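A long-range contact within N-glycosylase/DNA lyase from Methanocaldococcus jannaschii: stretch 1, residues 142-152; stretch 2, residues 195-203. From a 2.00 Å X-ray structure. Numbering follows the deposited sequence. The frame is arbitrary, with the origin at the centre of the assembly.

Stretch 1 (142-152) LRNVGYDDVAI
Stretch 2, residues 195-203: LKLSELDLY

The first turn of a helix has backbone NH groups that no earlier residue in the helix can satisfy, and a loop from a distant part of the chain can supply the missing acceptors. The N-glycosylase/DNA lyase of Methanocaldococcus jannaschii offers a compact example, in which 506 Å² of surface, both sides summed, is buried between residues 142-152 and 195-203.

The first stretch enters as the last turn of a helix, residues 142-144. Tyr-147 N closes the turn on Leu-142 O at 2.9 Å, and Gly-146, at phi/psi 111/1, takes a conformation in which a CB would jam against the preceding carbonyl O. Asp-148 (-105/-8) and Asp-149 (-112/33) bend the chain before Val-150, Ala-151 and Ile-152 run on in extended form. In the second stretch, Lys-196 (-80/163) is the N-cap residue of a helix that begins at Leu-197. The register sets the CA of Asp-148 4.6 Å from the CA of Ser-198, the CA of Asp-149 5.2 Å from the CA of Leu-197, and the CA of Ile-152 7.2 Å from the CA of Asp-201.

Asp-148 meets the helix start with backbone and side chain together. Asp-148 O accepts from Ser-198 N at 3.1 Å (152°), while Asp-148 OD1 accepts from Ser-198 OG at 2.6 Å. The m rotamer of Asp-148 (chi2 -54°) and the p rotamer of Ser-198 bring these oxygens together; Asp-148 OD2 is satisfied elsewhere in the structure. Leu-197 N donates to water 2 at 3.0 Å, and that water lies 2.7 Å from Asp-149 OD1. At the N-cap, Lys-196 N is held within its own stretch by Glu-199 OE2 at 3.0 Å, and the aliphatic part of the lysine packs beside the loop, its CD 3.3 Å from Asp-148 CB.

One helical turn beyond Ser-198, Asp-201 (chi1 t) faces the buried Arg-143, whose chi1-chi3 are t, m, m with chi4 -79°. Arg-143 NH1 forms a salt bridge to Asp-201 OD1 at 2.8 Å (158°) and a weak hydrogen bond to Ser-198 O at 3.4 Å, both acceptors lying at the guanidinium edge. Asn-144 OD1 accepts from Arg-143 NE at 2.7 Å and from Arg-143 NH2 at 3.0 Å, fixing the group from its own stretch. Water 1 accepts from Arg-143 NH2 at 3.1 Å and donates to Asp-201 OD1 at 2.8 Å. Thus every guanidinium nitrogen has an acceptor, as a buried charge requires.

Waters also serve the extended segment. Water 3 lies 2.8 Å from Val-150 O and 2.9 Å from Leu-197 O, and water 4 accepts from Ile-152 N at 2.8 Å and lies 2.8 Å from Asp-201 OD2. Leu-197 (m, t), buried and with 88 Å² covered by the other stretch, supplies the apolar part: it rests against Ala-151, whose single methyl group leaves its CB 4.1 Å from Leu-197 CD1. Leu-197 CD1 also lies against the loop backbone, 3.7 Å from Asp-149 O.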

# COMPACT_ATOMS: atom_id res chain seq x y z
N LEU A 142 -3.85 2.22 -4.39
CA LEU A 142 -5.18 1.75 -4.74
C LEU A 142 -5.92 1.15 -3.54
O LEU A 142 -7.13 1.35 -3.38
CB LEU A 142 -5.09 0.74 -5.88
CG LEU A 142 -4.63 1.36 -7.21
CD1 LEU A 142 -4.41 0.27 -8.23
CD2 LEU A 142 -5.68 2.36 -7.72
N ARG A 143 -5.19 0.43 -2.69
CA ARG A 143 -5.79 -0.15 -1.49
C ARG A 143 -6.27 1.00 -0.59
O ARG A 143 -7.40 1.01 -0.09
CB ARG A 143 -4.76 -1.00 -0.74
CG ARG A 143 -5.32 -1.97 0.34
CD ARG A 143 -5.80 -1.24 1.60
NE ARG A 143 -4.70 -0.54 2.27
CZ ARG A 143 -3.80 -1.14 3.05
NH1 ARG A 143 -3.87 -2.44 3.27
NH2 ARG A 143 -2.82 -0.43 3.60
N ASN A 144 -5.40 1.99 -0.39
CA ASN A 144 -5.71 3.11 0.48
C ASN A 144 -6.86 4.01 0.02
O ASN A 144 -7.40 4.78 0.82
CB ASN A 144 -4.43 3.91 0.77
CG ASN A 144 -3.54 3.20 1.79
OD1 ASN A 144 -3.73 2.02 2.07
ND2 ASN A 144 -2.59 3.92 2.36
N VAL A 145 -7.25 3.92 -1.25
CA VAL A 145 -8.36 4.71 -1.73
C VAL A 145 -9.58 3.85 -2.01
O VAL A 145 -10.50 4.27 -2.72
CB VAL A 145 -7.99 5.55 -3.00
CG1 VAL A 145 -6.87 6.53 -2.64
CG2 VAL A 145 -7.61 4.65 -4.16
N GLY A 146 -9.59 2.63 -1.47
CA GLY A 146 -10.75 1.78 -1.62
C GLY A 146 -10.81 0.52 -2.46
O GLY A 146 -11.87 -0.10 -2.52
N TYR A 147 -9.72 0.12 -3.11
CA TYR A 147 -9.78 -1.08 -3.92
C TYR A 147 -9.37 -2.30 -3.10
O TYR A 147 -8.47 -2.22 -2.27
CB TYR A 147 -8.94 -0.90 -5.19
CG TYR A 147 -9.52 0.17 -6.09
CD1 TYR A 147 -10.61 -0.10 -6.93
CD2 TYR A 147 -9.04 1.48 -6.04
CE1 TYR A 147 -11.21 0.91 -7.70
CE2 TYR A 147 -9.63 2.50 -6.80
CZ TYR A 147 -10.71 2.20 -7.62
OH TYR A 147 -11.29 3.21 -8.35
N ASP A 148 -10.06 -3.42 -3.31
CA ASP A 148 -9.81 -4.60 -2.49
C ASP A 148 -9.05 -5.78 -3.05
O ASP A 148 -8.73 -6.69 -2.29
CB ASP A 148 -11.14 -5.14 -1.97
CG ASP A 148 -11.91 -4.13 -1.16
OD1 ASP A 148 -11.34 -3.58 -0.18
OD2 ASP A 148 -13.09 -3.90 -1.49
N ASP A 149 -8.74 -5.78 -4.34
CA ASP A 149 -8.08 -6.94 -4.92
C ASP A 149 -6.63 -6.78 -5.39
O ASP A 149 -6.23 -7.41 -6.37
CB ASP A 149 -8.96 -7.50 -6.05
CG ASP A 149 -8.59 -8.93 -6.44
OD1 ASP A 149 -8.22 -9.72 -5.54
OD2 ASP A 149 -8.70 -9.28 -7.64
N VAL A 150 -5.86 -5.94 -4.71
CA VAL A 150 -4.44 -5.77 -5.04
C VAL A 150 -3.60 -5.95 -3.78
O VAL A 150 -3.89 -5.39 -2.71
CB VAL A 150 -4.13 -4.38 -5.65
CG1 VAL A 150 -4.76 -4.27 -7.02
CG2 VAL A 150 -4.62 -3.28 -4.73
N ALA A 151 -2.56 -6.76 -3.91
CA ALA A 151 -1.66 -7.03 -2.79
C ALA A 151 -0.56 -5.99 -2.75
O ALA A 151 -0.13 -5.49 -3.80
CB ALA A 151 -1.06 -8.43 -2.93
N ILE A 152 -0.11 -5.67 -1.54
CA ILE A 152 0.97 -4.73 -1.32
C ILE A 152 2.12 -5.63 -0.91
O ILE A 152 2.22 -6.04 0.25
CB ILE A 152 0.66 -3.76 -0.16
CG1 ILE A 152 -0.66 -3.02 -0.45
CG2 ILE A 152 1.79 -2.77 0.01
CD1 ILE A 152 -1.22 -2.28 0.75
N LEU A 195 -11.03 -13.41 3.12
CA LEU A 195 -10.66 -12.01 3.27
C LEU A 195 -10.19 -11.49 1.92
O LEU A 195 -9.59 -12.24 1.15
CB LEU A 195 -9.52 -11.84 4.28
CG LEU A 195 -9.78 -12.13 5.76
CD1 LEU A 195 -8.47 -11.95 6.54
CD2 LEU A 195 -10.85 -11.18 6.31
N LYS A 196 -10.46 -10.22 1.63
CA LYS A 196 -10.02 -9.61 0.39
C LYS A 196 -8.55 -9.27 0.61
O LYS A 196 -8.10 -9.23 1.76
CB LYS A 196 -10.79 -8.32 0.12
CG LYS A 196 -12.30 -8.48 0.09
CD LYS A 196 -12.99 -7.13 -0.03
CE LYS A 196 -14.50 -7.26 0.14
NZ LYS A 196 -15.07 -8.24 -0.83
N LEU A 197 -7.80 -9.00 -0.45
CA LEU A 197 -6.39 -8.66 -0.29
C LEU A 197 -6.19 -7.39 0.53
O LEU A 197 -5.24 -7.28 1.29
CB LEU A 197 -5.71 -8.52 -1.66
CG LEU A 197 -5.41 -9.86 -2.33
CD1 LEU A 197 -4.90 -9.62 -3.75
CD2 LEU A 197 -4.36 -10.62 -1.50
N SER A 198 -7.10 -6.43 0.39
CA SER A 198 -7.00 -5.18 1.15
C SER A 198 -7.02 -5.49 2.65
O SER A 198 -6.22 -4.94 3.42
CB SER A 198 -8.17 -4.25 0.80
OG SER A 198 -9.40 -4.92 1.02
N GLU A 199 -7.93 -6.37 3.05
CA GLU A 199 -8.10 -6.77 4.44
C GLU A 199 -6.98 -7.67 4.95
O GLU A 199 -6.47 -7.48 6.06
CB GLU A 199 -9.44 -7.50 4.61
CG GLU A 199 -10.66 -6.65 4.28
CD GLU A 199 -11.94 -7.47 4.13
OE1 GLU A 199 -13.03 -6.90 4.33
OE2 GLU A 199 -11.86 -8.67 3.78
N LEU A 200 -6.60 -8.65 4.14
CA LEU A 200 -5.55 -9.59 4.51
C LEU A 200 -4.28 -8.85 4.88
O LEU A 200 -3.60 -9.21 5.84
CB LEU A 200 -5.24 -10.56 3.36
CG LEU A 200 -4.21 -11.65 3.65
CD1 LEU A 200 -4.79 -12.61 4.67
CD2 LEU A 200 -3.83 -12.40 2.38
N ASP A 201 -3.96 -7.81 4.11
CA ASP A 201 -2.77 -7.02 4.35
C ASP A 201 -2.71 -6.47 5.77
O ASP A 201 -1.65 -6.50 6.41
CB ASP A 201 -2.70 -5.86 3.35
CG ASP A 201 -1.52 -4.94 3.61
OD1 ASP A 201 -1.71 -3.90 4.30
OD2 ASP A 201 -0.40 -5.27 3.14
N LEU A 202 -3.84 -5.97 6.26
CA LEU A 202 -3.90 -5.43 7.61
C LEU A 202 -3.84 -6.53 8.68
O LEU A 202 -3.24 -6.33 9.74
CB LEU A 202 -5.16 -4.56 7.79
CG LEU A 202 -5.19 -3.32 6.88
CD1 LEU A 202 -6.46 -2.49 7.14
CD2 LEU A 202 -3.95 -2.46 7.15
N TYR A 203 -4.43 -7.69 8.41
CA TYR A 203 -4.36 -8.79 9.38
C TYR A 203 -2.92 -9.25 9.50
O TYR A 203 -2.44 -9.53 10.59
CB TYR A 203 -5.24 -9.98 8.96
CG TYR A 203 -6.69 -9.84 9.35
CD1 TYR A 203 -7.57 -9.08 8.58
CD2 TYR A 203 -7.18 -10.44 10.51
CE1 TYR A 203 -8.91 -8.94 8.94
CE2 TYR A 203 -8.51 -10.30 10.89
CZ TYR A 203 -9.37 -9.55 10.10
OH TYR A 203 -10.68 -9.40 10.48
O HOH W 1 -0.29 -1.61 4.94
O HOH W 2 -9.03 -10.01 -2.97
O HOH W 3 -3.30 -5.50 0.05
O HOH W 4 -0.65 -6.95 0.91